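Local atomic coordinates of adenosine deaminase (Burkholderia ambifaria, PDB entry 4GXW), a protein that binds zinc and probably removes the amino group of adenine or a related purine such as adenosine by hydrolysis. Residues R95-A106 / T139-I150. Residues are numbered along the deposited sequence; the frame is centred on the assembly and turned at random.
Sequences RRIAYEYLEDAA and TGMRDAARDFGI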
loop_
_atom_site.group_PDB
_atom_site.type_symbol
_atom_site.label_atom_id
_atom_site.label_comp_id
_atom_site.label_asym_id
_atom_site.label_seq_id
_atom_site.Cartn_x
_atom_site.Cartn_y
_atom_site.Cartn_z
ATOM N N ARG A 95 12.842 -11.266 7.620
ATOM C CA ARG A 95 12.488 -10.884 8.982
ATOM C C ARG A 95 12.896 -9.432 9.215
ATOM O O ARG A 95 12.098 -8.609 9.695
ATOM C CB ARG A 95 13.201 -11.763 10.019
ATOM C CG ARG A 95 12.859 -11.372 11.460
ATOM C CD ARG A 95 13.944 -11.724 12.478
ATOM N NE ARG A 95 15.264 -11.268 12.054
ATOM C CZ ARG A 95 15.732 -10.030 12.198
ATOM N NH1 ARG A 95 15.011 -9.082 12.787
ATOM N NH2 ARG A 95 16.952 -9.740 11.762
ATOM N N ARG A 96 14.146 -9.117 8.888
ATOM C CA ARG A 96 14.662 -7.766 9.108
ATOM C C ARG A 96 13.838 -6.688 8.403
ATOM O O ARG A 96 13.470 -5.672 9.012
ATOM C CB ARG A 96 16.137 -7.663 8.699
ATOM C CG ARG A 96 16.722 -6.286 8.952
ATOM C CD ARG A 96 18.195 -6.242 8.613
ATOM N NE ARG A 96 18.731 -4.898 8.793
ATOM C CZ ARG A 96 20.011 -4.575 8.659
ATOM N NH1 ARG A 96 20.901 -5.500 8.346
ATOM N NH2 ARG A 96 20.395 -3.323 8.842
ATOM N N ILE A 97 13.553 -6.882 7.120
ATOM C CA ILE A 97 12.857 -5.823 6.401
ATOM C C ILE A 97 11.394 -5.694 6.838
ATOM O O ILE A 97 10.851 -4.587 6.834
ATOM C CB ILE A 97 13.032 -5.881 4.858
ATOM C CG1 ILE A 97 12.463 -7.167 4.261
ATOM C CG2 ILE A 97 14.508 -5.710 4.498
ATOM C CD1 ILE A 97 12.444 -7.136 2.749
ATOM N N ALA A 98 10.774 -6.798 7.257
ATOM C CA ALA A 98 9.418 -6.724 7.807
ATOM C C ALA A 98 9.418 -5.932 9.117
ATOM O O ALA A 98 8.583 -5.049 9.324
ATOM C CB ALA A 98 8.830 -8.120 8.004
ATOM N N TYR A 99 10.373 -6.240 9.988
ATOM C CA TYR A 99 10.474 -5.584 11.285
ATOM C C TYR A 99 10.747 -4.093 11.102
ATOM O O TYR A 99 10.127 -3.259 11.774
ATOM C CB TYR A 99 11.581 -6.244 12.105
ATOM C CG TYR A 99 11.825 -5.645 13.471
ATOM C CD1 TYR A 99 11.019 -5.972 14.552
ATOM C CD2 TYR A 99 12.887 -4.769 13.683
ATOM C CE1 TYR A 99 11.263 -5.442 15.805
ATOM C CE2 TYR A 99 13.135 -4.231 14.941
ATOM C CZ TYR A 99 12.317 -4.571 15.995
ATOM O OH TYR A 99 12.557 -4.038 17.249
ATOM N N GLU A 100 11.656 -3.753 10.189
ATOM C CA GLU A 100 12.013 -2.347 9.980
ATOM C C GLU A 100 10.886 -1.543 9.335
ATOM O O GLU A 100 10.681 -0.380 9.678
ATOM C CB GLU A 100 13.322 -2.219 9.188
ATOM C CG GLU A 100 14.512 -2.746 9.972
ATOM C CD GLU A 100 15.852 -2.569 9.289
ATOM O OE1 GLU A 100 15.900 -2.078 8.140
ATOM O OE2 GLU A 100 16.878 -2.927 9.920
ATOM N N TYR A 101 10.155 -2.155 8.411
ATOM C CA TYR A 101 8.984 -1.505 7.829
ATOM C C TYR A 101 7.962 -1.202 8.924
ATOM O O TYR A 101 7.479 -0.070 9.039
ATOM C CB TYR A 101 8.350 -2.346 6.706
ATOM C CG TYR A 101 6.901 -1.980 6.480
ATOM C CD1 TYR A 101 6.535 -0.686 6.109
ATOM C CD2 TYR A 101 5.892 -2.908 6.693
ATOM C CE1 TYR A 101 5.197 -0.339 5.941
ATOM C CE2 TYR A 101 4.557 -2.575 6.527
ATOM C CZ TYR A 101 4.215 -1.294 6.153
ATOM O OH TYR A 101 2.880 -0.980 5.984
ATOM N N LEU A 102 7.657 -2.197 9.749
ATOM C CA LEU A 102 6.644 -2.024 10.778
ATOM C C LEU A 102 7.078 -0.998 11.828
ATOM O O LEU A 102 6.250 -0.228 12.324
ATOM C CB LEU A 102 6.241 -3.366 11.405
ATOM C CG LEU A 102 5.518 -4.305 10.435
ATOM C CD1 LEU A 102 5.435 -5.722 10.973
ATOM C CD2 LEU A 102 4.127 -3.778 10.091
ATOM N N GLU A 103 8.371 -0.963 12.147
ATOM C CA GLU A 103 8.903 0.085 13.021
ATOM C C GLU A 103 8.671 1.477 12.431
ATOM O O GLU A 103 8.225 2.395 13.117
ATOM C CB GLU A 103 10.398 -0.120 13.265
ATOM C CG GLU A 103 10.996 0.960 14.149
ATOM C CD GLU A 103 12.465 0.748 14.465
ATOM O OE1 GLU A 103 13.141 -0.029 13.752
ATOM O OE2 GLU A 103 12.947 1.379 15.439
ATOM N N ASP A 104 8.982 1.630 11.149
ATOM C CA ASP A 104 8.803 2.915 10.480
ATOM C C ASP A 104 7.331 3.319 10.380
ATOM O O ASP A 104 7.001 4.500 10.550
ATOM C CB ASP A 104 9.456 2.913 9.095
ATOM C CG ASP A 104 10.980 2.857 9.161
ATOM O OD1 ASP A 104 11.563 3.227 10.209
ATOM O OD2 ASP A 104 11.603 2.457 8.151
ATOM N N ALA A 105 6.451 2.360 10.112
ATOM C CA ALA A 105 5.018 2.648 10.072
ATOM C C ALA A 105 4.508 3.068 11.456
ATOM O O ALA A 105 3.771 4.059 11.592
ATOM C CB ALA A 105 4.249 1.432 9.557
ATOM N N ALA A 106 4.917 2.332 12.488
ATOM C CA ALA A 106 4.501 2.636 13.858
ATOM C C ALA A 106 4.913 4.042 14.273
ATOM O O ALA A 106 4.185 4.714 15.004
ATOM C CB ALA A 106 5.049 1.603 14.840
ATOM N N THR A 139 7.911 -13.787 12.180
ATOM C CA THR A 139 8.735 -13.433 13.330
ATOM C C THR A 139 8.952 -11.926 13.397
ATOM O O THR A 139 8.854 -11.321 14.472
ATOM C CB THR A 139 10.092 -14.138 13.285
ATOM O OG1 THR A 139 9.883 -15.554 13.389
ATOM C CG2 THR A 139 10.981 -13.689 14.435
ATOM N N GLY A 140 9.239 -11.321 12.248
ATOM C CA GLY A 140 9.419 -9.880 12.187
ATOM C C GLY A 140 8.151 -9.165 12.627
ATOM O O GLY A 140 8.218 -8.180 13.371
ATOM N N MET A 141 7.000 -9.661 12.179
ATOM C CA MET A 141 5.706 -9.113 12.595
ATOM C C MET A 141 5.488 -9.229 14.097
ATOM O O MET A 141 5.097 -8.259 14.746
ATOM C CB MET A 141 4.567 -9.809 11.847
ATOM C CG MET A 141 4.644 -9.595 10.347
ATOM S SD MET A 141 3.552 -10.673 9.413
ATOM C CE MET A 141 1.954 -9.984 9.800
ATOM N N ARG A 142 5.759 -10.402 14.656
ATOM C CA ARG A 142 5.533 -10.616 16.082
ATOM C C ARG A 142 6.486 -9.772 16.921
ATOM O O ARG A 142 6.081 -9.193 17.935
ATOM C CB ARG A 142 5.631 -12.106 16.417
ATOM C CG ARG A 142 4.448 -12.893 15.880
ATOM C CD ARG A 142 4.586 -14.398 16.037
ATOM N NE ARG A 142 3.470 -15.087 15.393
ATOM C CZ ARG A 142 3.420 -16.396 15.176
ATOM N NH1 ARG A 142 4.421 -17.181 15.563
ATOM N NH2 ARG A 142 2.364 -16.914 14.564
ATOM N N ASP A 143 7.734 -9.652 16.471
ATOM C CA ASP A 143 8.709 -8.790 17.142
ATOM C C ASP A 143 8.287 -7.318 17.115
ATOM O O ASP A 143 8.454 -6.602 18.101
ATOM C CB ASP A 143 10.109 -8.915 16.521
ATOM C CG ASP A 143 10.769 -10.251 16.799
ATOM O OD1 ASP A 143 10.288 -11.005 17.669
ATOM O OD2 ASP A 143 11.797 -10.534 16.147
ATOM N N ALA A 144 7.736 -6.870 15.988
ATOM C CA ALA A 144 7.303 -5.476 15.865
ATOM C C ALA A 144 6.071 -5.197 16.724
ATOM O O ALA A 144 5.934 -4.097 17.277
ATOM C CB ALA A 144 7.028 -5.120 14.410
ATOM N N ALA A 145 5.163 -6.167 16.827
ATOM C CA ALA A 145 4.017 -6.005 17.721
ATOM C C ALA A 145 4.500 -5.857 19.162
ATOM O O ALA A 145 4.022 -4.994 19.903
ATOM C CB ALA A 145 3.059 -7.172 17.592
ATOM N N ARG A 146 5.467 -6.686 19.541
ATOM C CA ARG A 146 6.048 -6.666 20.875
ATOM C C ARG A 146 6.754 -5.344 21.172
ATOM O O ARG A 146 6.594 -4.768 22.258
ATOM C CB ARG A 146 7.049 -7.818 20.986
ATOM C CG ARG A 146 7.786 -7.921 22.310
ATOM C CD ARG A 146 9.013 -8.810 22.165
ATOM N NE ARG A 146 9.986 -8.227 21.247
ATOM C CZ ARG A 146 10.946 -8.910 20.631
ATOM N NH1 ARG A 146 11.074 -10.217 20.831
ATOM N NH2 ARG A 146 11.780 -8.284 19.812
ATOM N N ASP A 147 7.534 -4.865 20.208
ATOM C CA ASP A 147 8.401 -3.705 20.423
ATOM C C ASP A 147 7.729 -2.347 20.189
ATOM O O ASP A 147 8.071 -1.365 20.858
ATOM C CB ASP A 147 9.676 -3.813 19.577
ATOM C CG ASP A 147 10.566 -4.969 20.002
ATOM O OD1 ASP A 147 10.383 -5.493 21.123
ATOM O OD2 ASP A 147 11.463 -5.358 19.224
ATOM N N PHE A 148 6.777 -2.289 19.259
ATOM C CA PHE A 148 6.172 -1.013 18.868
ATOM C C PHE A 148 4.648 -0.982 19.004
ATOM O O PHE A 148 4.026 0.067 18.808
ATOM C CB PHE A 148 6.589 -0.651 17.439
ATOM C CG PHE A 148 8.031 -0.940 17.144
ATOM C CD1 PHE A 148 9.040 -0.236 17.790
ATOM C CD2 PHE A 148 8.384 -1.929 16.235
ATOM C CE1 PHE A 148 10.373 -0.509 17.528
ATOM C CE2 PHE A 148 9.712 -2.204 15.970
ATOM C CZ PHE A 148 10.709 -1.494 16.616
ATOM N N GLY A 149 4.049 -2.125 19.327
ATOM C CA GLY A 149 2.615 -2.206 19.552
ATOM C C GLY A 149 1.779 -2.163 18.286
ATOM O O GLY A 149 0.553 -2.032 18.352
ATOM N N ILE A 150 2.425 -2.284 17.128
ATOM C CA ILE A 150 1.714 -2.233 15.857
ATOM C C ILE A 150 1.231 -3.623 15.456
ATOM O O ILE A 150 1.997 -4.592 15.527
ATOM C CB ILE A 150 2.600 -1.625 14.735
ATOM C CG1 ILE A 150 1.843 -1.533 13.412
ATOM C CG2 ILE A 150 3.921 -2.405 14.559
ATOM C CD1 ILE A 150 2.619 -0.778 12.329
HETATM O O HOH W 1 12.499 -8.990 14.156
#
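Tyr99 reaches across to Asp147 and Phe148 of helix 130-148 and shows how one aromatic side chain can knit two neighbouring helices together. Its CB passes Gly140 O at 4.1 Å, where the CA atoms of Tyr99 and Gly140 come within 4.5 Å; a CB on Gly140 would run into Arg95 O, so its absence permits this approach. With CG anti to the backbone N (chi1 179°), the ring is carried toward Asp143 and Phe148. Tyr99 CD1 meets Asp143 CB at 3.7 Å, and the ring edge faces the backbone N of Ala144. Farther out, CE1 and CZ lie against Phe148 CE2, which covers one face of the tyrosine; the two ring planes are inclined at 47°. At the tip, Tyr99 OH donates to Asp147 OD2 over 2.6 Å on the anti side of the carboxylate, leaving the syn side of that oxygen to Arg146 NH2, while Arg146 NE holds OD1. Tyr99 is thus a knob in the hole formed by Asp143, Ala144, Asp147 and Phe148. Over one face of Phe148 lies Glu103 CG, a CH-pi contact of 3.9 Å to the ring centroid, while the carboxylate of Glu103 pairs with Arg43. Deeper in, Leu102 CB packs on Ala144 CB at 3.6 Å, toward strands 110-117 and 151-159 of the TIM-barrel fold. The chemistry is therefore graded, aliphatic near the strands and polar outside, and the Asp147 carboxylate, held by three bonds, is probably stabilised as an anion.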